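Local coordinates for KLLA0B12012p (Kluyveromyces lactis, PDB 6Y3P), which probably binds ATP through this C-terminal ATP-grasp domain of the tubulin-tyrosine ligase family and is a direct partner of the mRNA decapping enzyme Dcp2, at residues P7-E18 and L24-V37. Numbering follows the deposited sequence.
Sequences PAQIVLTIPETE and LNRSFRKHLPNVPV. With SO4 (sulfate ion), chain B.
Ile10 lies over the Phe28 ring: its CG2 is 3.7 Å from the ring centroid and 12° off the ring normal, a CH-pi contact over the middle of one face. Chi1 of -74° puts CG1 beside the backbone N and CG2 anti to it, directing CG2 onto the ring and carrying CD1 past its rim at Phe28 CD1 toward the turn after the helix. There CD1 meets Val35 CG1 at 3.6 Å, the side chains crossing at about a right angle, and Leu32 CD2 more loosely. Ala8 CB closes the same end on the other Val35 methyl, CG2, also at 3.6 Å. Toward the other end of the strand Leu12 spreads its methyls: CD1 comes up at the edge of the Phe28 ring and touches Leu24 CD1 at 3.9 Å, while CD2 packs 3.4 Å from Asn25 ND2. Ile10 N donates a hydrogen bond to Pro36 O (3.0 Å). Ile10 O receives a CA-H...O contact from Val37 CA at 3.3 Å. These contacts join elements of a beta-alpha-beta unit, with strand 8-12 and helix segment 24-31 antiparallel (174°) and Val37 starting the parallel edge strand. Helix 357-375 also packs on this helix, through Phe367 and Val371. Methyl-to-ring and methyl-to-methyl contacts dominate, so the helix is held on the strand mainly by apolar burial, while the single cross-segment hydrogen bond and the Ile10-Val37 bridge align the two parallel strands.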
ATOM      1  N   PRO A   7     -35.657   5.199   5.027  1.00 72.65           N
ATOM      2  CA  PRO A   7     -34.753   4.440   5.905  1.00 71.72           C
ATOM      3  C   PRO A   7     -33.279   4.560   5.534  1.00 74.01           C
ATOM      4  O   PRO A   7     -32.418   4.712   6.405  1.00 74.14           O
ATOM      5  CB  PRO A   7     -35.232   2.992   5.741  1.00 73.41           C
ATOM      6  CG  PRO A   7     -35.831   2.941   4.358  1.00 78.05           C
ATOM      7  CD  PRO A   7     -36.320   4.336   4.025  1.00 74.48           C
ATOM      8  N   ALA A   8     -33.009   4.485   4.228  1.00 67.78           N
ATOM      9  CA  ALA A   8     -31.700   4.453   3.609  1.00 64.62           C
ATOM     10  C   ALA A   8     -31.377   5.736   2.833  1.00 68.30           C
ATOM     11  O   ALA A   8     -32.278   6.389   2.292  1.00 69.82           O
ATOM     12  CB  ALA A   8     -31.633   3.254   2.693  1.00 64.25           C
ATOM     13  N   GLN A   9     -30.072   6.075   2.780  1.00 62.18           N
ATOM     14  CA  GLN A   9     -29.517   7.265   2.138  1.00 61.00           C
ATOM     15  C   GLN A   9     -28.034   7.032   1.766  1.00 61.42           C
ATOM     16  O   GLN A   9     -27.319   6.389   2.526  1.00 59.26           O
ATOM     17  CB  GLN A   9     -29.661   8.427   3.128  1.00 62.76           C
ATOM     18  CG  GLN A   9     -29.231   9.785   2.634  1.00 75.96           C
ATOM     19  CD  GLN A   9     -29.638  10.817   3.646  1.00 90.40           C
ATOM     20  OE1 GLN A   9     -29.324  10.718   4.846  1.00 79.17           O
ATOM     21  NE2 GLN A   9     -30.376  11.816   3.180  1.00 85.72           N
ATOM     22  N   ILE A  10     -27.596   7.532   0.583  1.00 57.13           N
ATOM     23  CA  ILE A  10     -26.221   7.460   0.070  1.00 55.05           C
ATOM     24  C   ILE A  10     -25.782   8.892  -0.242  1.00 59.30           C
ATOM     25  O   ILE A  10     -26.451   9.562  -1.015  1.00 59.69           O
ATOM     26  CB  ILE A  10     -26.051   6.498  -1.158  1.00 57.40           C
ATOM     27  CG1 ILE A  10     -26.100   5.016  -0.735  1.00 56.20           C
ATOM     28  CG2 ILE A  10     -24.725   6.765  -1.919  1.00 58.38           C
ATOM     29  CD1 ILE A  10     -26.486   4.025  -1.867  1.00 58.23           C
ATOM     30  N   VAL A  11     -24.649   9.341   0.339  1.00 54.77           N
ATOM     31  CA  VAL A  11     -24.076  10.685   0.165  1.00 54.41           C
ATOM     32  C   VAL A  11     -22.728  10.570  -0.572  1.00 59.93           C
ATOM     33  O   VAL A  11     -21.804   9.929  -0.075  1.00 58.54           O
ATOM     34  CB  VAL A  11     -23.928  11.453   1.520  1.00 56.87           C
ATOM     35  CG1 VAL A  11     -23.388  12.860   1.305  1.00 56.67           C
ATOM     36  CG2 VAL A  11     -25.237  11.497   2.304  1.00 56.84           C
ATOM     37  N   LEU A  12     -22.623  11.185  -1.750  1.00 58.50           N
ATOM     38  CA  LEU A  12     -21.419  11.173  -2.591  1.00 58.34           C
ATOM     39  C   LEU A  12     -20.919  12.605  -2.733  1.00 61.17           C
ATOM     40  O   LEU A  12     -21.397  13.326  -3.596  1.00 61.59           O
ATOM     41  CB  LEU A  12     -21.762  10.553  -3.962  1.00 58.84           C
ATOM     42  CG  LEU A  12     -20.619  10.228  -4.949  1.00 62.62           C
ATOM     43  CD1 LEU A  12     -19.556   9.312  -4.319  1.00 60.37           C
ATOM     44  CD2 LEU A  12     -21.185   9.574  -6.213  1.00 64.00           C
ATOM     45  N   THR A  13     -19.995  13.018  -1.847  1.00 58.34           N
ATOM     46  CA  THR A  13     -19.439  14.385  -1.761  1.00 60.06           C
ATOM     47  C   THR A  13     -18.181  14.596  -2.617  1.00 68.52           C
ATOM     48  O   THR A  13     -17.594  15.684  -2.616  1.00 71.03           O
ATOM     49  CB  THR A  13     -19.197  14.792  -0.299  1.00 58.69           C
ATOM     50  OG1 THR A  13     -18.243  13.908   0.290  1.00 54.57           O
ATOM     51  CG2 THR A  13     -20.481  14.822   0.513  1.00 59.28           C
ATOM     52  N   ILE A  14     -17.786  13.569  -3.354  1.00 64.78           N
ATOM     53  CA  ILE A  14     -16.640  13.625  -4.230  1.00 64.41           C
ATOM     54  C   ILE A  14     -16.928  14.523  -5.430  1.00 69.76           C
ATOM     55  O   ILE A  14     -18.018  14.440  -6.011  1.00 69.55           O
ATOM     56  CB  ILE A  14     -16.190  12.186  -4.575  1.00 66.72           C
ATOM     57  CG1 ILE A  14     -14.993  11.830  -3.703  1.00 67.08           C
ATOM     58  CG2 ILE A  14     -15.902  11.946  -6.068  1.00 67.27           C
ATOM     59  CD1 ILE A  14     -14.977  10.485  -3.250  1.00 80.36           C
ATOM     60  N   PRO A  15     -15.981  15.435  -5.771  1.00 66.78           N
ATOM     61  CA  PRO A  15     -16.181  16.296  -6.943  1.00 67.23           C
ATOM     62  C   PRO A  15     -16.466  15.474  -8.190  1.00 71.08           C
ATOM     63  O   PRO A  15     -15.835  14.435  -8.421  1.00 69.73           O
ATOM     64  CB  PRO A  15     -14.846  17.037  -7.057  1.00 68.75           C
ATOM     65  CG  PRO A  15     -14.301  17.027  -5.671  1.00 72.33           C
ATOM     66  CD  PRO A  15     -14.661  15.681  -5.156  1.00 67.23           C
ATOM     67  N   GLU A  16     -17.459  15.925  -8.961  1.00 69.32           N
ATOM     68  CA  GLU A  16     -17.924  15.336 -10.219  1.00 69.36           C
ATOM     69  C   GLU A  16     -16.808  15.276 -11.268  1.00 72.10           C
ATOM     70  O   GLU A  16     -16.939  14.554 -12.254  1.00 71.29           O
ATOM     71  CB  GLU A  16     -19.153  16.104 -10.734  1.00 72.49           C
ATOM     72  CG  GLU A  16     -20.335  16.035  -9.779  1.00 87.21           C
ATOM     73  CD  GLU A  16     -21.583  16.785 -10.206  1.00116.38           C
ATOM     74  OE1 GLU A  16     -22.212  16.377 -11.210  1.00118.56           O
ATOM     75  OE2 GLU A  16     -21.959  17.750  -9.504  1.00106.44           O
ATOM     76  N   THR A  17     -15.690  15.992 -11.020  1.00 68.31           N
ATOM     77  CA  THR A  17     -14.506  15.975 -11.869  1.00 68.45           C
ATOM     78  C   THR A  17     -13.641  14.753 -11.598  1.00 72.09           C
ATOM     79  O   THR A  17     -12.814  14.413 -12.449  1.00 72.33           O
ATOM     80  CB  THR A  17     -13.670  17.255 -11.733  1.00 78.75           C
ATOM     81  OG1 THR A  17     -13.614  17.684 -10.371  1.00 80.38           O
ATOM     82  CG2 THR A  17     -14.159  18.362 -12.641  1.00 79.63           C
ATOM     83  N   GLU A  18     -13.795  14.109 -10.412  1.00 67.06           N
ATOM     84  CA  GLU A  18     -13.007  12.924 -10.050  1.00 65.38           C
ATOM     85  C   GLU A  18     -13.345  11.695 -10.894  1.00 68.36           C
ATOM     86  O   GLU A  18     -14.517  11.416 -11.187  1.00 69.02           O
ATOM     87  CB  GLU A  18     -13.085  12.605  -8.548  1.00 66.07           C
ATOM     88  CG  GLU A  18     -11.982  13.251  -7.723  1.00 74.73           C
ATOM     89  CD  GLU A  18     -12.066  13.052  -6.217  1.00 97.34           C
ATOM     90  OE1 GLU A  18     -12.341  11.913  -5.760  1.00 68.04           O
ATOM     91  OE2 GLU A  18     -11.797  14.034  -5.488  1.00 94.55           O
ATOM     92  N   LEU A  24     -18.900   5.108  -9.490  1.00 59.19           N
ATOM     93  CA  LEU A  24     -19.622   4.999  -8.223  1.00 59.23           C
ATOM     94  C   LEU A  24     -21.133   5.199  -8.377  1.00 64.79           C
ATOM     95  O   LEU A  24     -21.899   4.450  -7.771  1.00 65.19           O
ATOM     96  CB  LEU A  24     -19.056   5.952  -7.159  1.00 59.00           C
ATOM     97  CG  LEU A  24     -17.847   5.472  -6.397  1.00 61.24           C
ATOM     98  CD1 LEU A  24     -17.146   6.629  -5.744  1.00 60.41           C
ATOM     99  CD2 LEU A  24     -18.229   4.408  -5.383  1.00 62.54           C
ATOM    100  N   ASN A  25     -21.556   6.168  -9.227  1.00 61.59           N
ATOM    101  CA  ASN A  25     -22.967   6.427  -9.521  1.00 61.84           C
ATOM    102  C   ASN A  25     -23.634   5.266 -10.241  1.00 64.22           C
ATOM    103  O   ASN A  25     -24.741   4.895  -9.864  1.00 63.50           O
ATOM    104  CB  ASN A  25     -23.153   7.719 -10.290  1.00 64.53           C
ATOM    105  CG  ASN A  25     -23.660   8.840  -9.424  1.00 95.08           C
ATOM    106  OD1 ASN A  25     -24.810   8.853  -8.962  1.00 95.29           O
ATOM    107  ND2 ASN A  25     -22.805   9.807  -9.183  1.00 86.69           N
ATOM    108  N   ARG A  26     -22.954   4.667 -11.247  1.00 61.37           N
ATOM    109  CA  ARG A  26     -23.471   3.504 -11.994  1.00 61.59           C
ATOM    110  C   ARG A  26     -23.644   2.306 -11.044  1.00 65.74           C
ATOM    111  O   ARG A  26     -24.679   1.635 -11.061  1.00 66.10           O
ATOM    112  CB  ARG A  26     -22.548   3.137 -13.164  1.00 57.98           C
ATOM    113  CG  ARG A  26     -22.488   4.237 -14.234  1.00 61.89           C
ATOM    114  CD  ARG A  26     -21.730   3.785 -15.479  1.00 60.63           C
ATOM    115  NE  ARG A  26     -20.273   3.725 -15.289  1.00 57.91           N
ATOM    116  CZ  ARG A  26     -19.438   4.747 -15.486  1.00 70.60           C
ATOM    117  NH1 ARG A  26     -19.902   5.938 -15.849  1.00 54.04           N
ATOM    118  NH2 ARG A  26     -18.132   4.586 -15.303  1.00 55.63           N
ATOM    119  N   SER A  27     -22.652   2.105 -10.174  1.00 60.59           N
ATOM    120  CA  SER A  27     -22.626   1.054  -9.180  1.00 59.50           C
ATOM    121  C   SER A  27     -23.712   1.260  -8.102  1.00 64.26           C
ATOM    122  O   SER A  27     -24.374   0.289  -7.733  1.00 63.34           O
ATOM    123  CB  SER A  27     -21.239   0.967  -8.568  1.00 60.98           C
ATOM    124  OG  SER A  27     -21.138  -0.265  -7.891  1.00 73.91           O
ATOM    125  N   PHE A  28     -23.913   2.513  -7.613  1.00 61.48           N
ATOM    126  CA  PHE A  28     -24.972   2.808  -6.637  1.00 62.93           C
ATOM    127  C   PHE A  28     -26.357   2.582  -7.267  1.00 68.95           C
ATOM    128  O   PHE A  28     -27.221   1.980  -6.625  1.00 69.67           O
ATOM    129  CB  PHE A  28     -24.860   4.239  -6.044  1.00 64.99           C
ATOM    130  CG  PHE A  28     -23.717   4.449  -5.068  1.00 65.51           C
ATOM    131  CD1 PHE A  28     -23.386   3.470  -4.129  1.00 67.68           C
ATOM    132  CD2 PHE A  28     -23.005   5.645  -5.050  1.00 67.31           C
ATOM    133  CE1 PHE A  28     -22.327   3.662  -3.228  1.00 67.38           C
ATOM    134  CE2 PHE A  28     -21.938   5.832  -4.155  1.00 69.19           C
ATOM    135  CZ  PHE A  28     -21.602   4.837  -3.254  1.00 66.26           C
ATOM    136  N   ARG A  29     -26.531   3.009  -8.539  1.00 65.43           N
ATOM    137  CA  ARG A  29     -27.755   2.854  -9.337  1.00 66.52           C
ATOM    138  C   ARG A  29     -28.129   1.378  -9.513  1.00 71.56           C
ATOM    139  O   ARG A  29     -29.285   0.995  -9.283  1.00 73.19           O
ATOM    140  CB  ARG A  29     -27.560   3.489 -10.737  1.00 66.26           C
ATOM    141  CG  ARG A  29     -28.445   4.700 -11.037  1.00 82.99           C
ATOM    142  CD  ARG A  29     -29.840   4.341 -11.555  1.00 99.78           C
ATOM    143  NE  ARG A  29     -29.844   3.930 -12.964  1.00112.10           N
ATOM    144  CZ  ARG A  29     -30.942   3.689 -13.680  1.00126.84           C
ATOM    145  NH1 ARG A  29     -32.145   3.825 -13.133  1.00109.65           N
ATOM    146  NH2 ARG A  29     -30.844   3.316 -14.949  1.00117.51           N
ATOM    147  N   LYS A  30     -27.143   0.559  -9.921  1.00 66.26           N
ATOM    148  CA  LYS A  30     -27.296  -0.860 -10.228  1.00 66.31           C
ATOM    149  C   LYS A  30     -27.565  -1.762  -9.016  1.00 71.82           C
ATOM    150  O   LYS A  30     -28.491  -2.575  -9.071  1.00 72.99           O
ATOM    151  CB  LYS A  30     -26.070  -1.350 -11.005  1.00 67.78           C
ATOM    152  CG  LYS A  30     -26.243  -2.696 -11.698  1.00 91.67           C
ATOM    153  CD  LYS A  30     -24.913  -3.287 -12.168  1.00100.30           C
ATOM    154  CE  LYS A  30     -24.529  -2.840 -13.557  1.00117.17           C
ATOM    155  NZ  LYS A  30     -23.282  -3.504 -14.020  1.00129.35           N
ATOM    156  N   HIS A  31     -26.763  -1.642  -7.944  1.00 67.82           N
ATOM    157  CA  HIS A  31     -26.859  -2.547  -6.797  1.00 67.70           C
ATOM    158  C   HIS A  31     -27.659  -2.014  -5.615  1.00 71.74           C
ATOM    159  O   HIS A  31     -27.995  -2.793  -4.716  1.00 70.59           O
ATOM    160  CB  HIS A  31     -25.462  -3.007  -6.347  1.00 67.26           C
ATOM    161  CG  HIS A  31     -24.652  -3.579  -7.457  1.00 70.14           C
ATOM    162  ND1 HIS A  31     -25.059  -4.715  -8.137  1.00 72.44           N
ATOM    163  CD2 HIS A  31     -23.485  -3.150  -7.984  1.00 71.16           C
ATOM    164  CE1 HIS A  31     -24.138  -4.933  -9.057  1.00 71.05           C
ATOM    165  NE2 HIS A  31     -23.171  -4.019  -9.004  1.00 70.82           N
ATOM    166  N   LEU A  32     -27.970  -0.707  -5.605  1.00 69.84           N
ATOM    167  CA  LEU A  32     -28.816  -0.103  -4.562  1.00 69.94           C
ATOM    168  C   LEU A  32     -29.829   0.840  -5.256  1.00 75.44           C
ATOM    169  O   LEU A  32     -29.813   2.055  -5.020  1.00 75.72           O
ATOM    170  CB  LEU A  32     -27.976   0.598  -3.473  1.00 68.93           C
ATOM    171  CG  LEU A  32     -27.321  -0.315  -2.439  1.00 72.78           C
ATOM    172  CD1 LEU A  32     -25.848  -0.372  -2.632  1.00 71.94           C
ATOM    173  CD2 LEU A  32     -27.530   0.187  -1.068  1.00 76.85           C
ATOM    174  N   PRO A  33     -30.696   0.316  -6.163  1.00 73.03           N
ATOM    175  CA  PRO A  33     -31.635   1.209  -6.876  1.00 73.48           C
ATOM    176  C   PRO A  33     -32.657   1.937  -5.998  1.00 74.01           C
ATOM    177  O   PRO A  33     -33.108   3.019  -6.374  1.00 73.69           O
ATOM    178  CB  PRO A  33     -32.311   0.278  -7.894  1.00 76.32           C
ATOM    179  CG  PRO A  33     -32.197  -1.085  -7.303  1.00 80.60           C
ATOM    180  CD  PRO A  33     -30.876  -1.092  -6.591  1.00 74.92           C
ATOM    181  N   ASN A  34     -32.998   1.358  -4.832  1.00 68.99           N
ATOM    182  CA  ASN A  34     -33.987   1.906  -3.897  1.00 69.55           C
ATOM    183  C   ASN A  34     -33.414   2.926  -2.905  1.00 71.50           C
ATOM    184  O   ASN A  34     -34.177   3.548  -2.156  1.00 71.46           O
ATOM    185  CB  ASN A  34     -34.737   0.783  -3.171  1.00 68.91           C
ATOM    186  CG  ASN A  34     -35.622  -0.013  -4.097  1.00 86.09           C
ATOM    187  OD1 ASN A  34     -36.552   0.513  -4.713  1.00 83.76           O
ATOM    188  ND2 ASN A  34     -35.339  -1.293  -4.234  1.00 76.69           N
ATOM    189  N   VAL A  35     -32.085   3.129  -2.932  1.00 65.71           N
ATOM    190  CA  VAL A  35     -31.431   4.085  -2.042  1.00 64.39           C
ATOM    191  C   VAL A  35     -31.078   5.390  -2.790  1.00 68.18           C
ATOM    192  O   VAL A  35     -30.300   5.346  -3.746  1.00 68.80           O
ATOM    193  CB  VAL A  35     -30.235   3.484  -1.281  1.00 66.01           C
ATOM    194  CG1 VAL A  35     -29.680   4.480  -0.283  1.00 65.31           C
ATOM    195  CG2 VAL A  35     -30.623   2.176  -0.590  1.00 65.65           C
ATOM    196  N   PRO A  36     -31.638   6.554  -2.381  1.00 62.23           N
ATOM    197  CA  PRO A  36     -31.316   7.805  -3.103  1.00 61.41           C
ATOM    198  C   PRO A  36     -29.875   8.306  -2.911  1.00 62.63           C
ATOM    199  O   PRO A  36     -29.322   8.190  -1.825  1.00 60.33           O
ATOM    200  CB  PRO A  36     -32.362   8.795  -2.584  1.00 63.93           C
ATOM    201  CG  PRO A  36     -32.730   8.276  -1.226  1.00 68.09           C
ATOM    202  CD  PRO A  36     -32.600   6.781  -1.282  1.00 63.25           C
ATOM    203  N   VAL A  37     -29.263   8.828  -3.984  1.00 60.24           N
ATOM    204  CA  VAL A  37     -27.900   9.389  -3.962  1.00 58.60           C
ATOM    205  C   VAL A  37     -27.973  10.929  -3.811  1.00 65.18           C
ATOM    206  O   VAL A  37     -28.681  11.602  -4.564  1.00 66.70           O
ATOM    207  CB  VAL A  37     -27.047   8.944  -5.176  1.00 59.72           C
ATOM    208  CG1 VAL A  37     -25.651   9.561  -5.139  1.00 58.49           C
ATOM    209  CG2 VAL A  37     -26.953   7.427  -5.249  1.00 58.37           C
TER
HETATM  210  S   SO4 B 801     -17.157   7.997 -16.555  1.00 90.13           S
HETATM  211  O1  SO4 B 801     -16.164   7.235 -15.783  1.00 90.98           O
HETATM  212  O2  SO4 B 801     -17.908   7.089 -17.417  1.00 91.02           O
HETATM  213  O3  SO4 B 801     -16.492   9.004 -17.375  1.00 89.53           O
HETATM  214  O4  SO4 B 801     -18.083   8.680 -15.666  1.00 91.92           O